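PDB 4DNA: probable glutathione reductase from Sinorhizobium meliloti, which probably catalyses the NADPH-dependent reduction of glutathione disulfide to glutathione, working as a homodimer with one FAD per subunit. Local coordinates for residues 114-117 and 123-126; 31-34 and 38-41; 4-9 and 107-112. All blocks are in the same frame, centred on the assembly; numbering follows the deposited sequence.

Contact 1: residues 114-117 and 123-126; sequences RAEL and VKLL. With FAD (flavin-adenine dinucleotide), chain C.
Residues 114-117 and 123-126 run antiparallel, their short strand axes 4.6 Å apart at closest approach and 147° between their directions. Glu116 and Lys124 are the hydrogen-bonded pair: Glu116 N donates to Lys124 O at 2.8 Å, and Lys124 N to Glu116 O at 2.7 Å. Past the strand ends, Leu126 N donates a hydrogen bond to Arg114 O at 3.2 Å. The side chains of Glu116 and Lys124 lie alongside each other, with a long salt bridge of 3.9 Å from Glu116 OE1 to Lys124 NZ. Glu116 OE2 accepts Arg114 NE at 3.2 Å through its anti lone pair, in the guanidinium plane and nearly straight (172°). Together with a salt bridge from NH1 to Glu36 and a hydrogen bond from NH2 to Gly272 O, this bond holds the guanidinium with one face toward FAD N6A, reached by a chain extended to NE with CG anti to the backbone N (chi1 177°). The other hairpin face is apolar: Ala115 CB meets Val123 CG1 at 3.9 Å, and both side chains pack on Phe9. With Ala115 N donating to FAD N1A at 3.2 Å, this beta hairpin closes the adenine end of the FAD pocket.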
loop_
_atom_site.group_PDB
_atom_site.type_symbol
_atom_site.label_atom_id
_atom_site.label_comp_id
_atom_site.label_asym_id
_atom_site.label_seq_id
_atom_site.Cartn_x
_atom_site.Cartn_y
_atom_site.Cartn_z
ATOM N N ARG A 114 28.008 -24.493 17.078
ATOM C CA ARG A 114 28.140 -23.290 17.884
ATOM C C ARG A 114 29.633 -22.921 17.887
ATOM O O ARG A 114 30.498 -23.811 17.851
ATOM C CB ARG A 114 27.606 -23.542 19.300
ATOM C CG ARG A 114 27.758 -22.378 20.262
ATOM C CD ARG A 114 27.393 -22.773 21.682
ATOM N NE ARG A 114 27.799 -21.740 22.635
ATOM C CZ ARG A 114 27.107 -20.631 22.889
ATOM N NH1 ARG A 114 25.961 -20.389 22.260
ATOM N NH2 ARG A 114 27.561 -19.756 23.768
ATOM N N ALA A 115 29.931 -21.621 17.892
ATOM C CA ALA A 115 31.311 -21.136 17.977
ATOM C C ALA A 115 31.516 -20.242 19.206
ATOM O O ALA A 115 30.661 -19.409 19.536
ATOM C CB ALA A 115 31.701 -20.400 16.707
ATOM N N GLU A 116 32.644 -20.438 19.891
ATOM C CA GLU A 116 33.023 -19.585 21.012
ATOM C C GLU A 116 34.394 -18.984 20.792
ATOM O O GLU A 116 35.114 -19.353 19.856
ATOM C CB GLU A 116 32.991 -20.352 22.327
ATOM C CG GLU A 116 31.688 -20.212 23.090
ATOM C CD GLU A 116 31.565 -21.216 24.224
ATOM O OE1 GLU A 116 32.521 -21.345 25.032
ATOM O OE2 GLU A 116 30.503 -21.879 24.303
ATOM N N LEU A 117 34.752 -18.057 21.669
ATOM C CA LEU A 117 35.991 -17.323 21.529
ATOM C C LEU A 117 37.069 -17.797 22.473
ATOM O O LEU A 117 36.877 -17.812 23.694
ATOM C CB LEU A 117 35.740 -15.835 21.731
ATOM C CG LEU A 117 35.172 -15.139 20.501
ATOM C CD1 LEU A 117 34.476 -13.847 20.883
ATOM C CD2 LEU A 117 36.291 -14.868 19.507
ATOM N N VAL A 123 39.050 -18.705 17.347
ATOM C CA VAL A 123 37.670 -19.120 17.568
ATOM C C VAL A 123 37.628 -20.626 17.763
ATOM O O VAL A 123 38.176 -21.363 16.944
ATOM C CB VAL A 123 36.770 -18.770 16.357
ATOM C CG1 VAL A 123 35.307 -19.007 16.696
ATOM C CG2 VAL A 123 36.983 -17.336 15.900
ATOM N N LYS A 124 36.975 -21.084 18.833
ATOM C CA LYS A 124 36.752 -22.527 19.022
ATOM C C LYS A 124 35.383 -22.977 18.515
ATOM O O LYS A 124 34.388 -22.255 18.638
ATOM C CB LYS A 124 37.005 -22.986 20.472
ATOM C CG LYS A 124 36.049 -22.451 21.532
ATOM C CD LYS A 124 36.391 -23.031 22.901
ATOM C CE LYS A 124 35.661 -22.314 24.034
ATOM N NZ LYS A 124 36.152 -22.753 25.376
ATOM N N LEU A 125 35.360 -24.177 17.941
ATOM C CA LEU A 125 34.172 -24.739 17.316
ATOM C C LEU A 125 33.764 -25.997 18.067
ATOM O O LEU A 125 34.392 -27.038 17.909
ATOM C CB LEU A 125 34.483 -25.106 15.865
ATOM C CG LEU A 125 35.266 -24.114 14.993
ATOM C CD1 LEU A 125 36.096 -24.827 13.923
ATOM C CD2 LEU A 125 34.318 -23.090 14.380
ATOM N N LEU A 126 32.710 -25.909 18.869
ATOM C CA LEU A 126 32.389 -26.984 19.810
ATOM C C LEU A 126 32.111 -28.332 19.154
ATOM O O LEU A 126 32.651 -29.341 19.597
ATOM C CB LEU A 126 31.256 -26.585 20.769
ATOM C CG LEU A 126 31.480 -25.343 21.651
ATOM C CD1 LEU A 126 30.545 -25.365 22.853
ATOM C CD2 LEU A 126 32.930 -25.181 22.105
HETATM P PA FAD C . 19.704 -13.309 14.187
HETATM O O1A FAD C . 19.083 -13.228 15.571
HETATM O O2A FAD C . 18.883 -13.197 12.921
HETATM O O5B FAD C . 20.535 -14.679 14.073
HETATM C C5B FAD C . 21.857 -14.837 14.605
HETATM C C4B FAD C . 22.146 -16.329 14.554
HETATM O O4B FAD C . 23.294 -16.696 15.316
HETATM C C3B FAD C . 20.971 -17.099 15.125
HETATM O O3B FAD C . 20.480 -17.991 14.113
HETATM C C2B FAD C . 21.534 -17.810 16.340
HETATM O O2B FAD C . 20.936 -19.094 16.519
HETATM C C1B FAD C . 23.020 -17.906 16.027
HETATM N N9A FAD C . 23.895 -17.947 17.223
HETATM C C8A FAD C . 23.625 -17.344 18.396
HETATM N N7A FAD C . 24.616 -17.523 19.302
HETATM C C5A FAD C . 25.554 -18.256 18.691
HETATM C C6A FAD C . 26.862 -18.789 19.104
HETATM N N6A FAD C . 27.280 -18.538 20.369
HETATM N N1A FAD C . 27.569 -19.509 18.194
HETATM C C2A FAD C . 27.089 -19.735 16.946
HETATM N N3A FAD C . 25.896 -19.273 16.506
HETATM C C4A FAD C . 25.091 -18.537 17.321
HETATM N N1 FAD C . 12.409 -7.330 12.141
HETATM C C2 FAD C . 11.900 -6.609 11.116
HETATM O O2 FAD C . 12.637 -5.795 10.518
HETATM N N3 FAD C . 10.620 -6.744 10.724
HETATM C C4 FAD C . 9.756 -7.594 11.315
HETATM O O4 FAD C . 8.573 -7.694 10.907
HETATM C C4X FAD C . 10.243 -8.413 12.454
HETATM N N5 FAD C . 9.444 -9.292 13.098
HETATM C C5X FAD C . 9.935 -10.028 14.131
HETATM C C6 FAD C . 9.109 -10.934 14.797
HETATM C C7 FAD C . 9.601 -11.689 15.867
HETATM C C7M FAD C . 8.669 -12.658 16.551
HETATM C C8 FAD C . 11.028 -11.542 16.296
HETATM C C8M FAD C . 11.618 -12.337 17.429
HETATM C C9 FAD C . 11.850 -10.638 15.637
HETATM C C9A FAD C . 11.360 -9.877 14.577
HETATM N N10 FAD C . 12.207 -8.966 13.914
HETATM C C10 FAD C . 11.666 -8.219 12.841
HETATM C "C1'" FAD C . 13.605 -8.814 14.356
HETATM C "C2'" FAD C . 14.606 -9.537 13.467
HETATM O "O2'" FAD C . 14.248 -10.919 13.369
HETATM C "C3'" FAD C . 16.026 -9.366 14.009
HETATM O "O3'" FAD C . 16.238 -7.974 14.270
HETATM C "C4'" FAD C . 17.103 -9.863 13.043
HETATM O "O4'" FAD C . 16.998 -11.285 12.901
HETATM C "C5'" FAD C . 18.494 -9.511 13.544
HETATM O "O5'" FAD C . 19.401 -10.527 13.123
HETATM P P FAD C . 20.881 -10.725 13.741
HETATM O O1P FAD C . 21.911 -10.513 12.647
HETATM O O2P FAD C . 20.998 -9.973 15.045
HETATM O O3P FAD C . 20.949 -12.292 14.090
#

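Contact 2: residues 31-34 and 38-41; sequences VAIA and RYGG. With FAD (flavin-adenine dinucleotide), chain C.
Ile33 and Tyr39 pass one another head to tail, the aliphatic chain lying against the rim of the ring. Ile33 CG1 sits in the ring plane and approaches the edge at Tyr39 CE1, 4.0 Å away, with no stacking over a face. With CG anti to its carbonyl carbon (chi1 -83°), the tyrosine projects its ring back from the turn to the strand. There its OH comes within 2.8 Å of Ile33 O, although the hydroxyl gives its hydrogen bond to Leu111 O of the neighbouring strand; a weak bond from Glu35 N also reaches it. The phenol thus lies where several backbone polar atoms converge at the end of strand 31-35, and the tyrosine side chain also touches Ile110, Asp112 and Arg100. Residues 38-41 form a type II beta turn, closed by a weak 3.5 Å bond from Gly41 N to Arg38 O. At the positive phi of Gly40 (116°) a beta carbon would crowd the carbonyl oxygen of Tyr39. Gly41 brings its CA to 3.5 Å from FAD O3B, where a beta carbon would clash with the phosphate oxygen O2A. The arrangement belongs to the Rossmann-type FAD domain: the second strand ends at the cofactor, with Glu35 hydrogen-bonded to FAD, and the turn leads into the helix carrying Cys43 of the redox-active disulfide.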
loop_
_atom_site.group_PDB
_atom_site.type_symbol
_atom_site.label_atom_id
_atom_site.label_comp_id
_atom_site.label_asym_id
_atom_site.label_seq_id
_atom_site.Cartn_x
_atom_site.Cartn_y
_atom_site.Cartn_z
ATOM N N VAL A 31 36.695 -16.753 4.120
ATOM C CA VAL A 31 35.658 -16.515 5.134
ATOM C C VAL A 31 35.174 -17.842 5.712
ATOM O O VAL A 31 35.095 -18.837 4.995
ATOM C CB VAL A 31 34.442 -15.738 4.550
ATOM C CG1 VAL A 31 33.388 -15.461 5.611
ATOM C CG2 VAL A 31 34.876 -14.428 3.903
ATOM N N ALA A 32 34.856 -17.862 7.000
ATOM C CA ALA A 32 34.180 -19.010 7.610
ATOM C C ALA A 32 32.959 -18.559 8.429
ATOM O O ALA A 32 32.979 -17.489 9.041
ATOM C CB ALA A 32 35.152 -19.798 8.470
ATOM N N ILE A 33 31.899 -19.363 8.439
ATOM C CA ILE A 33 30.686 -18.999 9.182
ATOM C C ILE A 33 30.049 -20.179 9.926
ATOM O O ILE A 33 29.895 -21.270 9.370
ATOM C CB ILE A 33 29.651 -18.249 8.288
ATOM C CG1 ILE A 33 28.378 -17.893 9.084
ATOM C CG2 ILE A 33 29.345 -19.030 7.014
ATOM C CD1 ILE A 33 27.551 -16.759 8.508
ATOM N N ALA A 34 29.684 -19.944 11.183
ATOM C CA ALA A 34 29.109 -20.982 12.030
ATOM C C ALA A 34 27.709 -20.636 12.538
ATOM O O ALA A 34 27.506 -19.581 13.151
ATOM C CB ALA A 34 30.037 -21.262 13.199
ATOM N N ARG A 38 19.923 -22.980 12.813
ATOM C CA ARG A 38 19.406 -22.945 11.437
ATOM C C ARG A 38 19.771 -21.649 10.711
ATOM O O ARG A 38 19.465 -20.552 11.193
ATOM C CB ARG A 38 17.884 -23.149 11.420
ATOM C CG ARG A 38 17.422 -24.565 11.708
ATOM C CD ARG A 38 15.916 -24.688 11.574
ATOM N NE ARG A 38 15.489 -24.953 10.202
ATOM C CZ ARG A 38 14.220 -25.127 9.835
ATOM N NH1 ARG A 38 13.239 -25.068 10.730
ATOM N NH2 ARG A 38 13.929 -25.368 8.565
ATOM N N TYR A 39 20.427 -21.792 9.557
ATOM C CA TYR A 39 20.863 -20.662 8.726
ATOM C C TYR A 39 19.694 -19.806 8.223
ATOM O O TYR A 39 18.666 -20.335 7.781
ATOM C CB TYR A 39 21.745 -21.147 7.562
ATOM C CG TYR A 39 23.201 -21.350 7.960
ATOM C CD1 TYR A 39 24.099 -20.269 8.008
ATOM C CD2 TYR A 39 23.680 -22.613 8.304
ATOM C CE1 TYR A 39 25.422 -20.447 8.383
ATOM C CE2 TYR A 39 25.003 -22.801 8.673
ATOM C CZ TYR A 39 25.867 -21.720 8.713
ATOM O OH TYR A 39 27.180 -21.916 9.094
ATOM N N GLY A 40 19.858 -18.485 8.297
ATOM C CA GLY A 40 18.784 -17.543 7.964
ATOM C C GLY A 40 18.375 -16.745 9.187
ATOM O O GLY A 40 17.832 -15.649 9.056
ATOM N N GLY A 41 18.626 -17.305 10.374
ATOM C CA GLY A 41 18.468 -16.592 11.642
ATOM C C GLY A 41 17.029 -16.367 12.059
ATOM O O GLY A 41 16.109 -16.876 11.417
HETATM P PA FAD C . 19.704 -13.309 14.187
HETATM O O1A FAD C . 19.083 -13.228 15.571
HETATM O O2A FAD C . 18.883 -13.197 12.921
HETATM O O5B FAD C . 20.535 -14.679 14.073
HETATM C C5B FAD C . 21.857 -14.837 14.605
HETATM C C4B FAD C . 22.146 -16.329 14.554
HETATM O O4B FAD C . 23.294 -16.696 15.316
HETATM C C3B FAD C . 20.971 -17.099 15.125
HETATM O O3B FAD C . 20.480 -17.991 14.113
HETATM C C2B FAD C . 21.534 -17.810 16.340
HETATM O O2B FAD C . 20.936 -19.094 16.519
HETATM C C1B FAD C . 23.020 -17.906 16.027
HETATM N N9A FAD C . 23.895 -17.947 17.223
HETATM C C8A FAD C . 23.625 -17.344 18.396
HETATM N N7A FAD C . 24.616 -17.523 19.302
HETATM C C5A FAD C . 25.554 -18.256 18.691
HETATM C C6A FAD C . 26.862 -18.789 19.104
HETATM N N6A FAD C . 27.280 -18.538 20.369
HETATM N N1A FAD C . 27.569 -19.509 18.194
HETATM C C2A FAD C . 27.089 -19.735 16.946
HETATM N N3A FAD C . 25.896 -19.273 16.506
HETATM C C4A FAD C . 25.091 -18.537 17.321
HETATM N N1 FAD C . 12.409 -7.330 12.141
HETATM C C2 FAD C . 11.900 -6.609 11.116
HETATM O O2 FAD C . 12.637 -5.795 10.518
HETATM N N3 FAD C . 10.620 -6.744 10.724
HETATM C C4 FAD C . 9.756 -7.594 11.315
HETATM O O4 FAD C . 8.573 -7.694 10.907
HETATM C C4X FAD C . 10.243 -8.413 12.454
HETATM N N5 FAD C . 9.444 -9.292 13.098
HETATM C C5X FAD C . 9.935 -10.028 14.131
HETATM C C6 FAD C . 9.109 -10.934 14.797
HETATM C C7 FAD C . 9.601 -11.689 15.867
HETATM C C7M FAD C . 8.669 -12.658 16.551
HETATM C C8 FAD C . 11.028 -11.542 16.296
HETATM C C8M FAD C . 11.618 -12.337 17.429
HETATM C C9 FAD C . 11.850 -10.638 15.637
HETATM C C9A FAD C . 11.360 -9.877 14.577
HETATM N N10 FAD C . 12.207 -8.966 13.914
HETATM C C10 FAD C . 11.666 -8.219 12.841
HETATM C "C1'" FAD C . 13.605 -8.814 14.356
HETATM C "C2'" FAD C . 14.606 -9.537 13.467
HETATM O "O2'" FAD C . 14.248 -10.919 13.369
HETATM C "C3'" FAD C . 16.026 -9.366 14.009
HETATM O "O3'" FAD C . 16.238 -7.974 14.270
HETATM C "C4'" FAD C . 17.103 -9.863 13.043
HETATM O "O4'" FAD C . 16.998 -11.285 12.901
HETATM C "C5'" FAD C . 18.494 -9.511 13.544
HETATM O "O5'" FAD C . 19.401 -10.527 13.123
HETATM P P FAD C . 20.881 -10.725 13.741
HETATM O O1P FAD C . 21.911 -10.513 12.647
HETATM O O2P FAD C . 20.998 -9.973 15.045
HETATM O O3P FAD C . 20.949 -12.292 14.090
#

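Contact 3: residues 4-9 and 107-112; sequences FDYDLF and GAEILD
Tyr6 meets Glu109, and Phe9 meets Leu111, at the parallel Rossmann-type sheet of the FAD domain. Phe9, Glu109 and Leu111 sit on that sheet; Tyr6 stands just before a corner of the chain at Asp7, its backbone bonded to Thr133 and Glu135. Strand 31-35 runs between, and the closest CA pair, Phe9 and Glu109, is 9.5 Å apart, so only side chains bridge the gap. Ala32 and Ala34 of that middle strand, both small, lie against them: Phe9 packs on both, Tyr6 on Ala32 and Leu111 on Ala34. The tight part is apolar. Phe9 CZ and Leu111 CD1 approach from opposite directions to 4.2 Å, and Leu125 touches both side chains from the hairpin. Phe9 is buried; its CG stands anti to the backbone N (chi1 -160°), which carries the ring toward Leu111. The looser part lies nearer solvent, where Tyr6 and Glu109 are both partly exposed and one polar bond does most of the joining. Glu109 reaches out on a fully extended chain, crossing the tyrosine at about a right angle. Were Tyr6 replaced by alanine, Glu109 would probably lose its hydroxyl donor and a gap would open beside Ala32 and Val132. Ring and carboxylate planes stand 64° apart, and Tyr6 OH donates to Glu109 OE1 at 2.9 Å from above the carboxylate plane, 45° out of it.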
loop_
_atom_site.group_PDB
_atom_site.type_symbol
_atom_site.label_atom_id
_atom_site.label_comp_id
_atom_site.label_asym_id
_atom_site.label_seq_id
_atom_site.Cartn_x
_atom_site.Cartn_y
_atom_site.Cartn_z
ATOM N N PHE A 4 46.675 -16.394 9.084
ATOM C CA PHE A 4 45.610 -17.059 9.837
ATOM C C PHE A 4 44.864 -18.063 8.972
ATOM O O PHE A 4 44.941 -18.012 7.746
ATOM C CB PHE A 4 44.581 -16.043 10.353
ATOM C CG PHE A 4 45.167 -14.794 10.959
ATOM C CD1 PHE A 4 45.701 -13.788 10.153
ATOM C CD2 PHE A 4 45.134 -14.598 12.336
ATOM C CE1 PHE A 4 46.218 -12.628 10.715
ATOM C CE2 PHE A 4 45.646 -13.439 12.902
ATOM C CZ PHE A 4 46.188 -12.452 12.091
ATOM N N ASP A 5 44.107 -18.947 9.622
ATOM C CA ASP A 5 43.241 -19.889 8.923
ATOM C C ASP A 5 42.303 -19.164 7.968
ATOM O O ASP A 5 42.183 -19.538 6.808
ATOM C CB ASP A 5 42.422 -20.717 9.915
ATOM C CG ASP A 5 43.285 -21.475 10.905
ATOM O OD1 ASP A 5 44.383 -21.957 10.534
ATOM O OD2 ASP A 5 42.852 -21.595 12.065
ATOM N N TYR A 6 41.641 -18.126 8.459
ATOM C CA TYR A 6 40.702 -17.373 7.639
ATOM C C TYR A 6 41.012 -15.894 7.712
ATOM O O TYR A 6 41.721 -15.449 8.609
ATOM C CB TYR A 6 39.259 -17.628 8.092
ATOM C CG TYR A 6 38.884 -19.092 8.142
ATOM C CD1 TYR A 6 38.558 -19.786 6.982
ATOM C CD2 TYR A 6 38.863 -19.781 9.349
ATOM C CE1 TYR A 6 38.221 -21.131 7.023
ATOM C CE2 TYR A 6 38.528 -21.126 9.403
ATOM C CZ TYR A 6 38.205 -21.799 8.240
ATOM O OH TYR A 6 37.871 -23.137 8.292
ATOM N N ASP A 7 40.497 -15.132 6.759
ATOM C CA ASP A 7 40.601 -13.688 6.842
ATOM C C ASP A 7 39.496 -13.196 7.761
ATOM O O ASP A 7 39.683 -12.232 8.502
ATOM C CB ASP A 7 40.490 -13.046 5.457
ATOM C CG ASP A 7 41.653 -13.412 4.553
ATOM O OD1 ASP A 7 42.765 -12.855 4.734
ATOM O OD2 ASP A 7 41.461 -14.265 3.657
ATOM N N LEU A 8 38.358 -13.888 7.726
ATOM C CA LEU A 8 37.166 -13.432 8.422
ATOM C C LEU A 8 36.283 -14.562 8.932
ATOM O O LEU A 8 35.605 -15.216 8.145
ATOM C CB LEU A 8 36.328 -12.526 7.515
ATOM C CG LEU A 8 35.015 -12.075 8.161
ATOM C CD1 LEU A 8 35.244 -10.936 9.148
ATOM C CD2 LEU A 8 34.008 -11.675 7.104
ATOM N N PHE A 9 36.266 -14.767 10.247
ATOM C CA PHE A 9 35.266 -15.640 10.851
ATOM C C PHE A 9 34.041 -14.836 11.278
ATOM O O PHE A 9 34.170 -13.764 11.874
ATOM C CB PHE A 9 35.831 -16.431 12.036
ATOM C CG PHE A 9 35.025 -17.655 12.373
ATOM C CD1 PHE A 9 33.850 -17.552 13.120
ATOM C CD2 PHE A 9 35.421 -18.902 11.926
ATOM C CE1 PHE A 9 33.097 -18.672 13.421
ATOM C CE2 PHE A 9 34.675 -20.025 12.226
ATOM C CZ PHE A 9 33.512 -19.911 12.973
ATOM N N GLY A 107 31.669 -18.617 -2.065
ATOM C CA GLY A 107 32.908 -19.288 -1.661
ATOM C C GLY A 107 33.141 -19.484 -0.169
ATOM O O GLY A 107 34.025 -20.243 0.231
ATOM N N ALA A 108 32.355 -18.798 0.655
ATOM C CA ALA A 108 32.456 -18.911 2.106
ATOM C C ALA A 108 32.278 -20.354 2.594
ATOM O O ALA A 108 31.498 -21.119 2.027
ATOM C CB ALA A 108 31.441 -17.999 2.769
ATOM N N GLU A 109 33.009 -20.715 3.644
ATOM C CA GLU A 109 32.915 -22.051 4.209
ATOM C C GLU A 109 31.826 -22.135 5.273
ATOM O O GLU A 109 31.856 -21.407 6.270
ATOM C CB GLU A 109 34.255 -22.473 4.789
ATOM C CG GLU A 109 34.241 -23.868 5.364
ATOM C CD GLU A 109 35.574 -24.269 5.936
ATOM O OE1 GLU A 109 36.534 -23.479 5.795
ATOM O OE2 GLU A 109 35.663 -25.375 6.520
ATOM N N ILE A 110 30.874 -23.034 5.051
ATOM C CA ILE A 110 29.736 -23.219 5.951
ATOM C C ILE A 110 29.991 -24.403 6.878
ATOM O O ILE A 110 30.363 -25.489 6.421
ATOM C CB ILE A 110 28.425 -23.466 5.169
ATOM C CG1 ILE A 110 28.185 -22.354 4.144
ATOM C CG2 ILE A 110 27.241 -23.563 6.118
ATOM C CD1 ILE A 110 27.233 -22.722 3.024
ATOM N N LEU A 111 29.793 -24.187 8.176
ATOM C CA LEU A 111 29.859 -25.261 9.162
ATOM C C LEU A 111 28.726 -25.107 10.152
ATOM O O LEU A 111 28.358 -23.987 10.509
ATOM C CB LEU A 111 31.201 -25.273 9.894
ATOM C CG LEU A 111 31.984 -23.969 9.859
ATOM C CD1 LEU A 111 32.488 -23.586 11.234
ATOM C CD2 LEU A 111 33.131 -24.101 8.877
ATOM N N ASP A 112 28.173 -26.238 10.583
ATOM C CA ASP A 112 27.032 -26.252 11.498
ATOM C C ASP A 112 27.514 -26.647 12.891
ATOM O O ASP A 112 27.728 -27.825 13.198
ATOM C CB ASP A 112 25.928 -27.187 10.995
ATOM C CG ASP A 112 25.680 -27.052 9.499
ATOM O OD1 ASP A 112 24.703 -26.387 9.119
ATOM O OD2 ASP A 112 26.465 -27.608 8.702
#

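All three contacts lie in the FAD domain, with centres 10 to 13 Å apart, and touch one another pairwise. Contacts 1 and 2 both touch FAD and meet where Ala115 CB lies 4.0 Å from Ala34 CB. Contact 3 stays one shell back, the Phe9 side chain being about 7 Å from FAD. It backs the hairpin of contact 1 directly, with Leu125 CD2 3.6 Å from Phe9 CZ. Contacts 2 and 3 share the parallel sheet through Ala32 N, 3.0 Å from Leu8 O; separately, the turn of contact 2 sends Tyr39 OH to Leu111 O, 2.8 Å away. Along the chain, contact 2 is nested inside the loop closed by contact 3, and contact 1 follows.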